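Local coordinates for protein imelysin (Bacteroides ovatus ATCC 8483, PDB 3OYV) that is an imelysin-like outer-membrane protein probably involved in bacterial iron uptake, although its exact biochemical activity is not established, at residues A[103-106]-A[107-110]; A[131-134]-A[135-139]; A[176-179]-A[180-184]; A[296-299]-A[300-304]. All coordinates share one frame; numbering follows the deposited sequence.

Contact 1. Residues A[103-106]-A[107-110]; sequences AGNT and EEAL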
loop_
_atom_site.group_PDB
_atom_site.type_symbol
_atom_site.label_atom_id
_atom_site.label_comp_id
_atom_site.label_asym_id
_atom_site.label_seq_id
_atom_site.Cartn_x
_atom_site.Cartn_y
_atom_site.Cartn_z
ATOM N N ALA A 103 -23.333 -3.852 -13.554
ATOM C CA ALA A 103 -24.175 -2.851 -14.215
ATOM C C ALA A 103 -24.057 -2.860 -15.744
ATOM O O ALA A 103 -24.750 -2.076 -16.408
ATOM C CB ALA A 103 -23.852 -1.482 -13.707
ATOM N N GLY A 104 -23.166 -3.691 -16.273
ATOM C CA GLY A 104 -22.942 -3.810 -17.714
ATOM C C GLY A 104 -21.785 -2.951 -18.197
ATOM O O GLY A 104 -21.453 -2.983 -19.395
ATOM N N ASN A 105 -21.156 -2.183 -17.291
ATOM C CA ASN A 105 -19.994 -1.340 -17.652
ATOM C C ASN A 105 -18.716 -2.152 -17.521
ATOM O O ASN A 105 -17.814 -1.852 -16.712
ATOM C CB ASN A 105 -19.951 -0.094 -16.789
ATOM C CG ASN A 105 -21.202 0.738 -16.933
ATOM O OD1 ASN A 105 -21.854 1.129 -15.943
ATOM N ND2 ASN A 105 -21.558 1.006 -18.164
ATOM N N THR A 106 -18.643 -3.206 -18.320
ATOM C CA THR A 106 -17.663 -4.246 -18.109
ATOM C C THR A 106 -16.254 -3.801 -18.476
ATOM O O THR A 106 -15.280 -4.240 -17.869
ATOM C CB THR A 106 -18.046 -5.516 -18.861
ATOM O OG1 THR A 106 -18.145 -5.223 -20.248
ATOM C CG2 THR A 106 -19.412 -6.079 -18.380
ATOM N N GLU A 107 -16.133 -2.995 -19.520
ATOM C CA GLU A 107 -14.797 -2.521 -19.920
ATOM C C GLU A 107 -14.280 -1.458 -18.948
ATOM O O GLU A 107 -13.096 -1.489 -18.564
ATOM C CB GLU A 107 -14.806 -2.061 -21.366
ATOM C CG GLU A 107 -15.114 -3.230 -22.305
ATOM C CD GLU A 107 -14.081 -4.335 -22.310
ATOM O OE1 GLU A 107 -12.870 -4.016 -22.368
ATOM O OE2 GLU A 107 -14.490 -5.509 -22.272
ATOM N N GLU A 108 -15.158 -0.568 -18.488
ATOM C CA GLU A 108 -14.776 0.344 -17.416
ATOM C C GLU A 108 -14.303 -0.461 -16.200
ATOM O O GLU A 108 -13.309 -0.110 -15.574
ATOM C CB GLU A 108 -15.939 1.252 -17.041
ATOM C CG GLU A 108 -15.516 2.435 -16.216
ATOM C CD GLU A 108 -16.655 3.330 -15.796
ATOM O OE1 GLU A 108 -17.760 3.181 -16.339
ATOM O OE2 GLU A 108 -16.427 4.185 -14.911
ATOM N N ALA A 109 -15.004 -1.538 -15.865
ATOM C CA ALA A 109 -14.652 -2.390 -14.722
ATOM C C ALA A 109 -13.237 -2.946 -14.839
ATOM O O ALA A 109 -12.439 -2.884 -13.890
ATOM C CB ALA A 109 -15.663 -3.543 -14.576
ATOM N N LEU A 110 -12.925 -3.508 -16.006
ATOM C CA LEU A 110 -11.637 -4.124 -16.228
ATOM C C LEU A 110 -10.496 -3.126 -16.007
ATOM O O LEU A 110 -9.458 -3.459 -15.404
ATOM C CB LEU A 110 -11.536 -4.744 -17.632
ATOM C CG LEU A 110 -11.827 -6.263 -17.703
ATOM C CD1 LEU A 110 -13.190 -6.662 -17.211
ATOM C CD2 LEU A 110 -11.591 -6.801 -19.128
#
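Asn105 O takes the backbone N-H of Ala109 at 3.0 Å, and one residue on Thr106 O does the same for Leu110 N at 3.1 Å. These two bonds close the opening turn of helix 106-111, and the tight side of the contact lies around them. The Ala109 methyl, CB, lies 3.4 Å from Thr106 O and close to Asn105 O, and also touches Leu100 and Tyr101 of helix 71-102. Leu110 reaches the same Thr106 O with one branch, CD1, at 3.3 Å, and packs on Ile186. Asn105 occupies the N-cap position, yet its side chain makes no capping bond, and the amide stands off from the first turn. Just before it, helix 71-102 ends in a Schellman motif at Gly104, with positive phi (95°); a CB there would jam against the preceding carbonyl oxygen. The other side is loose. Glu107 and Glu108 carry their carboxylates out on an exposed surface, Glu107 bent at chi2. Glu108 is modelled in two conformers, one of which brings OE1 loosely to 4.0 Å from Asn105 CB, and beyond this turn Glu108 also touches Val9.

Contact 2. Residues A[131-134]-A[135-139]; sequences SIRN and AYYGS
Arg133 lays its CG over one face of the Tyr137 ring, a CH-pi contact 3.8 Å from the centroid and 16° off the ring normal. The methylene is offset toward the CD2-CE2 rim, and CD follows along the same rim. With CG anti to the backbone N (chi1 -176°), the arginine runs toward the residue one turn on before bending at chi3. Polar side-chain bonds take over there: NE and NH2 grip Asn134 OD1 side-on, at 3.1 and 2.9 Å, with the oxygen close to the guanidinium plane. NH2 approaches in the carbonyl plane on a lone pair; NE is tilted from that plane. Cut back to alanine, Arg133 would no longer cover the ring face, and the Asn134 amide, losing both nitrogens, is likely to be less firmly fixed. Main-chain bonds then carry helix 121-137 to its end, Tyr137 N to Arg133 O being the last strong one, at 2.9 Å. Gly138 leaves the helix with positive phi, and Asn134 O receives weak bonds from both Gly138 N and Ser139 N. One water bridges the two segments, donating to Asn134 OD1 at 2.8 Å and to Ser139 OG at 2.9 Å. Ser139 OG is also bonded to Asn143 O, and Tyr137 packs on Lys165 of helix 158-177.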
loop_
_atom_site.group_PDB
_atom_site.type_symbol
_atom_site.label_atom_id
_atom_site.label_comp_id
_atom_site.label_asym_id
_atom_site.label_seq_id
_atom_site.Cartn_x
_atom_site.Cartn_y
_atom_site.Cartn_z
ATOM N N SER A 131 -1.543 -6.553 6.507
ATOM C CA SER A 131 -1.254 -5.362 7.308
ATOM C C SER A 131 -2.085 -5.333 8.597
ATOM O O SER A 131 -1.572 -5.036 9.696
ATOM C CB SER A 131 -1.465 -4.089 6.496
ATOM O OG SER A 131 -0.967 -2.945 7.186
ATOM N N ILE A 132 -3.355 -5.701 8.466
ATOM C CA ILE A 132 -4.229 -5.803 9.636
ATOM C C ILE A 132 -3.727 -6.914 10.587
ATOM O O ILE A 132 -3.652 -6.711 11.814
ATOM C CB ILE A 132 -5.692 -6.119 9.229
ATOM C CG1 ILE A 132 -6.244 -5.010 8.343
ATOM C CG2 ILE A 132 -6.555 -6.351 10.474
ATOM C CD1 ILE A 132 -7.637 -5.362 7.751
ATOM N N ARG A 133 -3.394 -8.070 10.029
ATOM C CA ARG A 133 -2.811 -9.134 10.823
ATOM C C ARG A 133 -1.610 -8.634 11.614
ATOM O O ARG A 133 -1.518 -8.855 12.818
ATOM C CB ARG A 133 -2.399 -10.287 9.933
ATOM C CG ARG A 133 -1.866 -11.472 10.725
ATOM C CD ARG A 133 -0.976 -12.332 9.876
ATOM N NE ARG A 133 0.183 -11.600 9.362
ATOM C CZ ARG A 133 1.066 -12.114 8.534
ATOM N NH1 ARG A 133 0.934 -13.385 8.122
ATOM N NH2 ARG A 133 2.087 -11.382 8.099
ATOM N N ASN A 134 -0.681 -7.975 10.930
ATOM C CA ASN A 134 0.514 -7.470 11.601
ATOM C C ASN A 134 0.182 -6.522 12.730
ATOM O O ASN A 134 0.755 -6.612 13.820
ATOM C CB ASN A 134 1.447 -6.808 10.601
ATOM C CG ASN A 134 2.050 -7.786 9.606
ATOM O OD1 ASN A 134 1.867 -9.017 9.712
ATOM N ND2 ASN A 134 2.775 -7.260 8.626
ATOM N N ALA A 135 -0.753 -5.611 12.500
ATOM C CA ALA A 135 -1.161 -4.655 13.527
ATOM C C ALA A 135 -1.724 -5.381 14.740
ATOM O O ALA A 135 -1.409 -5.017 15.869
ATOM C CB ALA A 135 -2.212 -3.644 12.989
ATOM N N TYR A 136 -2.575 -6.370 14.505
ATOM C CA TYR A 136 -3.263 -7.089 15.579
ATOM C C TYR A 136 -2.313 -8.012 16.369
ATOM O O TYR A 136 -2.465 -8.182 17.586
ATOM C CB TYR A 136 -4.466 -7.848 14.995
ATOM C CG TYR A 136 -5.373 -8.450 16.054
ATOM C CD1 TYR A 136 -6.057 -7.629 16.943
ATOM C CD2 TYR A 136 -5.568 -9.830 16.122
ATOM C CE1 TYR A 136 -6.907 -8.172 17.922
ATOM C CE2 TYR A 136 -6.400 -10.374 17.099
ATOM C CZ TYR A 136 -7.054 -9.555 17.985
ATOM O OH TYR A 136 -7.853 -10.071 18.994
ATOM N N TYR A 137 -1.346 -8.575 15.654
ATOM C CA TYR A 137 -0.390 -9.553 16.221
ATOM C C TYR A 137 0.871 -8.908 16.808
ATOM O O TYR A 137 1.640 -9.566 17.517
ATOM C CB TYR A 137 0.041 -10.546 15.155
ATOM C CG TYR A 137 -0.951 -11.634 14.745
ATOM C CD1 TYR A 137 -2.288 -11.582 15.088
ATOM C CD2 TYR A 137 -0.528 -12.730 13.985
ATOM C CE1 TYR A 137 -3.169 -12.626 14.692
ATOM C CE2 TYR A 137 -1.387 -13.755 13.620
ATOM C CZ TYR A 137 -2.716 -13.694 13.949
ATOM O OH TYR A 137 -3.594 -14.709 13.562
ATOM N N GLY A 138 1.097 -7.626 16.519
ATOM C CA GLY A 138 2.323 -6.956 16.966
ATOM C C GLY A 138 3.588 -7.524 16.387
ATOM O O GLY A 138 4.613 -7.600 17.054
ATOM N N SER A 139 3.518 -7.962 15.135
ATOM C CA SER A 139 4.672 -8.554 14.481
ATOM C C SER A 139 4.536 -8.512 12.966
ATOM O O SER A 139 3.467 -8.187 12.434
ATOM C CB SER A 139 4.810 -10.010 14.907
ATOM O OG SER A 139 3.806 -10.809 14.252
HETATM O O HOH W 1 2.270 -10.927 11.765
#

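Contact 3. Residues A[176-179]-A[180-184]; sequences QDIP and QPFRN
Ile178 meets Phe182 through its CG2 methyl, which lies 3.9 Å from the ring atom CD1 and equally near the Phe182 CA. The methyl approaches the ring obliquely, and Ile178 CD1 gives a looser second touch on the same ring atom at 4.2 Å. Both first torsions serve this meeting: Ile178 has CG1 anti to the carbonyl carbon (chi1 -63°), which leaves CG2 on the side of the aromatic residue, while Phe182 carries its ring anti to the backbone N (chi1 166°). The pair is buried, with Ala194 and Thr191 of helix 189-214 and Tyr125 of helix 121-137 packed around it. Gln180, between them in sequence, bends at chi2, and both ends of its amide are held: OE1 accepts from Arg122 NH1, and NE2 donates to the carbonyl oxygen of Trp119. The peptide bond before Pro181 is cis. Pro181 O accepts from Asn184 N at 3.0 Å, closing a short 3-10 turn. The arrangement is a proline-rich connection with a cis-proline bend, taking the chain from the end of helix 158-177 through the 3-10 segment 182-184 toward helix 189-214.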
loop_
_atom_site.group_PDB
_atom_site.type_symbol
_atom_site.label_atom_id
_atom_site.label_comp_id
_atom_site.label_asym_id
_atom_site.label_seq_id
_atom_site.Cartn_x
_atom_site.Cartn_y
_atom_site.Cartn_z
ATOM N N GLN A 176 -7.397 -14.527 -2.021
ATOM C CA GLN A 176 -6.558 -15.475 -2.749
ATOM C C GLN A 176 -7.344 -16.489 -3.571
ATOM O O GLN A 176 -6.854 -16.960 -4.586
ATOM C CB GLN A 176 -5.602 -16.206 -1.790
ATOM C CG GLN A 176 -4.500 -15.287 -1.262
ATOM C CD GLN A 176 -3.474 -14.999 -2.315
ATOM O OE1 GLN A 176 -2.862 -15.915 -2.874
ATOM N NE2 GLN A 176 -3.315 -13.724 -2.661
ATOM N N ASP A 177 -8.546 -16.798 -3.108
ATOM C CA ASP A 177 -9.391 -17.734 -3.829
ATOM C C ASP A 177 -9.912 -17.199 -5.152
ATOM O O ASP A 177 -10.271 -18.024 -6.040
ATOM C CB ASP A 177 -10.561 -18.216 -2.964
ATOM C CG ASP A 177 -10.154 -19.329 -2.015
ATOM O OD1 ASP A 177 -9.107 -19.950 -2.245
ATOM O OD2 ASP A 177 -10.895 -19.582 -1.046
ATOM N N ILE A 178 -9.946 -15.866 -5.305
ATOM C CA ILE A 178 -10.389 -15.302 -6.578
ATOM C C ILE A 178 -9.485 -15.893 -7.643
ATOM O O ILE A 178 -8.263 -15.924 -7.484
ATOM C CB ILE A 178 -10.285 -13.766 -6.596
ATOM C CG1 ILE A 178 -11.202 -13.113 -5.557
ATOM C CG2 ILE A 178 -10.581 -13.235 -8.030
ATOM C CD1 ILE A 178 -11.008 -11.593 -5.348
ATOM N N PRO A 179 -10.056 -16.402 -8.760
ATOM C CA PRO A 179 -9.155 -16.942 -9.770
ATOM C C PRO A 179 -8.207 -15.859 -10.328
ATOM O O PRO A 179 -8.615 -14.721 -10.562
ATOM C CB PRO A 179 -10.113 -17.490 -10.867
ATOM C CG PRO A 179 -11.389 -17.719 -10.156
ATOM C CD PRO A 179 -11.475 -16.660 -9.078
ATOM N N GLN A 180 -6.958 -16.234 -10.508
ATOM C CA GLN A 180 -5.947 -15.324 -11.027
ATOM C C GLN A 180 -6.131 -15.137 -12.528
ATOM O O GLN A 180 -6.240 -16.116 -13.249
ATOM C CB GLN A 180 -4.545 -15.893 -10.727
ATOM C CG GLN A 180 -3.366 -15.216 -11.401
ATOM C CD GLN A 180 -3.054 -13.838 -10.871
ATOM O OE1 GLN A 180 -3.769 -13.300 -10.005
ATOM N NE2 GLN A 180 -1.949 -13.271 -11.348
ATOM N N PRO A 181 -6.137 -13.883 -13.020
ATOM C CA PRO A 181 -6.124 -12.626 -12.293
ATOM C C PRO A 181 -7.531 -12.145 -11.996
ATOM O O PRO A 181 -8.458 -12.391 -12.758
ATOM C CB PRO A 181 -5.444 -11.692 -13.298
ATOM C CG PRO A 181 -5.953 -12.213 -14.643
ATOM C CD PRO A 181 -6.021 -13.685 -14.487
ATOM N N PHE A 182 -7.672 -11.391 -10.931
ATOM C CA PHE A 182 -8.967 -10.819 -10.563
ATOM C C PHE A 182 -9.563 -10.061 -11.743
ATOM O O PHE A 182 -10.764 -10.146 -11.987
ATOM C CB PHE A 182 -8.815 -9.918 -9.315
ATOM C CG PHE A 182 -9.980 -9.031 -9.023
ATOM C CD1 PHE A 182 -11.285 -9.509 -8.976
ATOM C CD2 PHE A 182 -9.753 -7.689 -8.713
ATOM C CE1 PHE A 182 -12.320 -8.639 -8.679
ATOM C CE2 PHE A 182 -10.776 -6.829 -8.419
ATOM C CZ PHE A 182 -12.080 -7.298 -8.406
ATOM N N ARG A 183 -8.758 -9.311 -12.483
ATOM C CA ARG A 183 -9.311 -8.506 -13.564
ATOM C C ARG A 183 -10.084 -9.322 -14.603
ATOM O O ARG A 183 -10.983 -8.781 -15.237
ATOM C CB ARG A 183 -8.211 -7.685 -14.231
ATOM C CG ARG A 183 -8.707 -6.818 -15.369
ATOM C CD ARG A 183 -7.564 -6.239 -16.077
ATOM N NE ARG A 183 -7.913 -5.312 -17.141
ATOM C CZ ARG A 183 -7.856 -5.580 -18.451
ATOM N NH1 ARG A 183 -7.564 -6.781 -18.908
ATOM N NH2 ARG A 183 -8.146 -4.625 -19.325
ATOM N N ASN A 184 -9.750 -10.600 -14.761
ATOM C CA ASN A 184 -10.460 -11.471 -15.722
ATOM C C ASN A 184 -11.576 -12.290 -15.095
ATOM O O ASN A 184 -12.208 -13.104 -15.781
ATOM C CB ASN A 184 -9.499 -12.434 -16.443
ATOM C CG ASN A 184 -8.573 -11.731 -17.412
ATOM O OD1 ASN A 184 -8.788 -10.590 -17.737
ATOM N ND2 ASN A 184 -7.519 -12.428 -17.864
#

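Contact 4. Residues A[296-299]-A[300-304]; sequences MGLD and PNMDS. With GOL (glycerol), chain D.
Asp299 OD1 and Asp303 OD2 both lie at hydrogen-bonding distance of one glycerol hydroxyl, O3, the first at a very short 2.5 Å, to be treated with caution, the second at 2.8 Å. Asp299 carries CG anti to its nitrogen (chi1 179°), Asp303 uses the like setting, and both carboxylates, one turn apart, converge on O3. Without the Asp299 carboxylate, as with an alanine, O3 would probably keep Asp303 alone on this helix and the glycerol be less firmly held. Behind the acids, the short helix 298-303 sets them one turn apart. Asp299 O accepts Met302 N at 3.0 Å from above its carbonyl plane, as well as a weak bond from Asp303 N, while Asn301 N binds Gly297 O at the N-cap. On another side of the turn, Leu298 lies alongside one of the two conformers of the selenomethionine at Met302. Ser304 OG closes the turn on Pro300 O at 2.7 Å. Further out, Arg279 makes a salt bridge to Asp303 OD1, and Glu286 also binds the glycerol. Two like-charged groups, OD1 of Asp299 and OD2 of Asp303 4.5 Å apart, thus share a hydroxyl; although the glycerol probably comes from the crystallisation liquor, the cluster is consistent with a polar pocket for a small hydroxylated molecule.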
loop_
_atom_site.group_PDB
_atom_site.type_symbol
_atom_site.label_atom_id
_atom_site.label_comp_id
_atom_site.label_asym_id
_atom_site.label_seq_id
_atom_site.Cartn_x
_atom_site.Cartn_y
_atom_site.Cartn_z
HETATM N N MSE A 296 -0.049 16.002 3.959
HETATM C CA MSE A 296 0.658 16.710 2.892
HETATM C C MSE A 296 0.585 15.944 1.573
HETATM O O MSE A 296 1.448 16.079 0.725
HETATM C CB MSE A 296 2.118 16.953 3.280
HETATM C CG MSE A 296 2.321 17.499 4.693
HETATM SE SE MSE A 296 4.064 18.331 4.965
HETATM C CE MSE A 296 5.210 16.792 5.306
ATOM N N GLY A 297 -0.470 15.170 1.387
ATOM C CA GLY A 297 -0.676 14.403 0.155
ATOM C C GLY A 297 0.351 13.302 -0.102
ATOM O O GLY A 297 0.479 12.821 -1.224
ATOM N N LEU A 298 1.027 12.839 0.942
ATOM C CA LEU A 298 2.063 11.823 0.753
ATOM C C LEU A 298 1.527 10.528 0.136
ATOM O O LEU A 298 2.141 9.990 -0.795
ATOM C CB LEU A 298 2.801 11.617 2.069
ATOM C CG LEU A 298 4.103 10.815 1.995
ATOM C CD1 LEU A 298 5.022 11.228 0.814
ATOM C CD2 LEU A 298 4.846 10.849 3.326
ATOM N N ASP A 299 0.412 10.022 0.659
ATOM C CA ASP A 299 -0.161 8.775 0.144
ATOM C C ASP A 299 -0.511 8.922 -1.349
ATOM O O ASP A 299 -0.043 8.134 -2.167
ATOM C CB ASP A 299 -1.366 8.385 1.005
ATOM C CG ASP A 299 -2.060 7.133 0.563
ATOM O OD1 ASP A 299 -1.529 6.259 -0.122
ATOM O OD2 ASP A 299 -3.200 6.931 1.029
ATOM N N PRO A 300 -1.273 9.954 -1.733
ATOM C CA PRO A 300 -1.534 10.076 -3.163
ATOM C C PRO A 300 -0.303 10.401 -4.033
ATOM O O PRO A 300 -0.308 10.118 -5.241
ATOM C CB PRO A 300 -2.618 11.177 -3.248
ATOM C CG PRO A 300 -2.589 11.862 -1.968
ATOM C CD PRO A 300 -2.141 10.848 -0.941
ATOM N N ASN A 301 0.732 10.946 -3.418
ATOM C CA ASN A 301 2.004 11.124 -4.144
ATOM C C ASN A 301 2.753 9.816 -4.378
ATOM O O ASN A 301 3.561 9.733 -5.297
ATOM C CB ASN A 301 2.890 12.122 -3.399
ATOM C CG ASN A 301 2.624 13.539 -3.793
ATOM O OD1 ASN A 301 1.855 13.797 -4.697
ATOM N ND2 ASN A 301 3.279 14.487 -3.111
HETATM N N MSE A 302 2.473 8.830 -3.548
HETATM C CA MSE A 302 3.132 7.527 -3.642
HETATM C C MSE A 302 2.318 6.449 -4.345
HETATM O O MSE A 302 2.881 5.469 -4.844
HETATM C CB MSE A 302 3.496 7.068 -2.252
HETATM C CG MSE A 302 4.532 7.990 -1.639
HETATM SE SE MSE A 302 5.128 7.372 0.131
HETATM C CE MSE A 302 6.133 5.834 -0.316
ATOM N N ASP A 303 0.990 6.601 -4.358
ATOM C CA ASP A 303 0.140 5.458 -4.678
ATOM C C ASP A 303 -1.232 5.806 -5.230
ATOM O O ASP A 303 -2.202 5.132 -4.925
ATOM C CB ASP A 303 -0.038 4.596 -3.414
ATOM C CG ASP A 303 -0.534 3.186 -3.711
ATOM O OD1 ASP A 303 -0.095 2.572 -4.715
ATOM O OD2 ASP A 303 -1.352 2.691 -2.897
ATOM N N SER A 304 -1.339 6.828 -6.079
ATOM C CA SER A 304 -2.632 7.134 -6.634
ATOM C C SER A 304 -3.115 6.047 -7.551
ATOM O O SER A 304 -2.337 5.415 -8.270
ATOM C CB SER A 304 -2.629 8.448 -7.435
ATOM O OG SER A 304 -2.580 9.565 -6.581
HETATM C C1 GOL D . -5.741 2.535 0.239
HETATM O O1 GOL D . -6.557 3.549 0.770
HETATM C C2 GOL D . -4.864 3.137 -0.857
HETATM O O2 GOL D . -4.524 2.134 -1.801
HETATM C C3 GOL D . -3.634 3.818 -0.234
HETATM O O3 GOL D . -2.774 4.383 -1.207
#

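In the fold
Contacts 1, 2 and 3 lie in the N-terminal imelysin-family part of the chain, contact 4 in the C-terminal part. Contacts 1 and 3 are the pair that touch: in the Arg183 conformer considered, its NE meets Leu110 O at 3.0 Å, probably a hydrogen bond between the turn at 103-110 and the connection at 176-184, whose centres are 16 Å apart. Contact 2, at the end of helix 121-137, lies about 11 Å from contact 3 between nearest atoms; Tyr125, earlier on that helix, packs on Phe182. Contact 4 holds the glycerol, and an unknown ligand lies beside Asp303, both probably from the crystallisation liquor. The other contacts stay about 12 to 14 Å from contact 4 between nearest atoms, so none borders its acid pair directly.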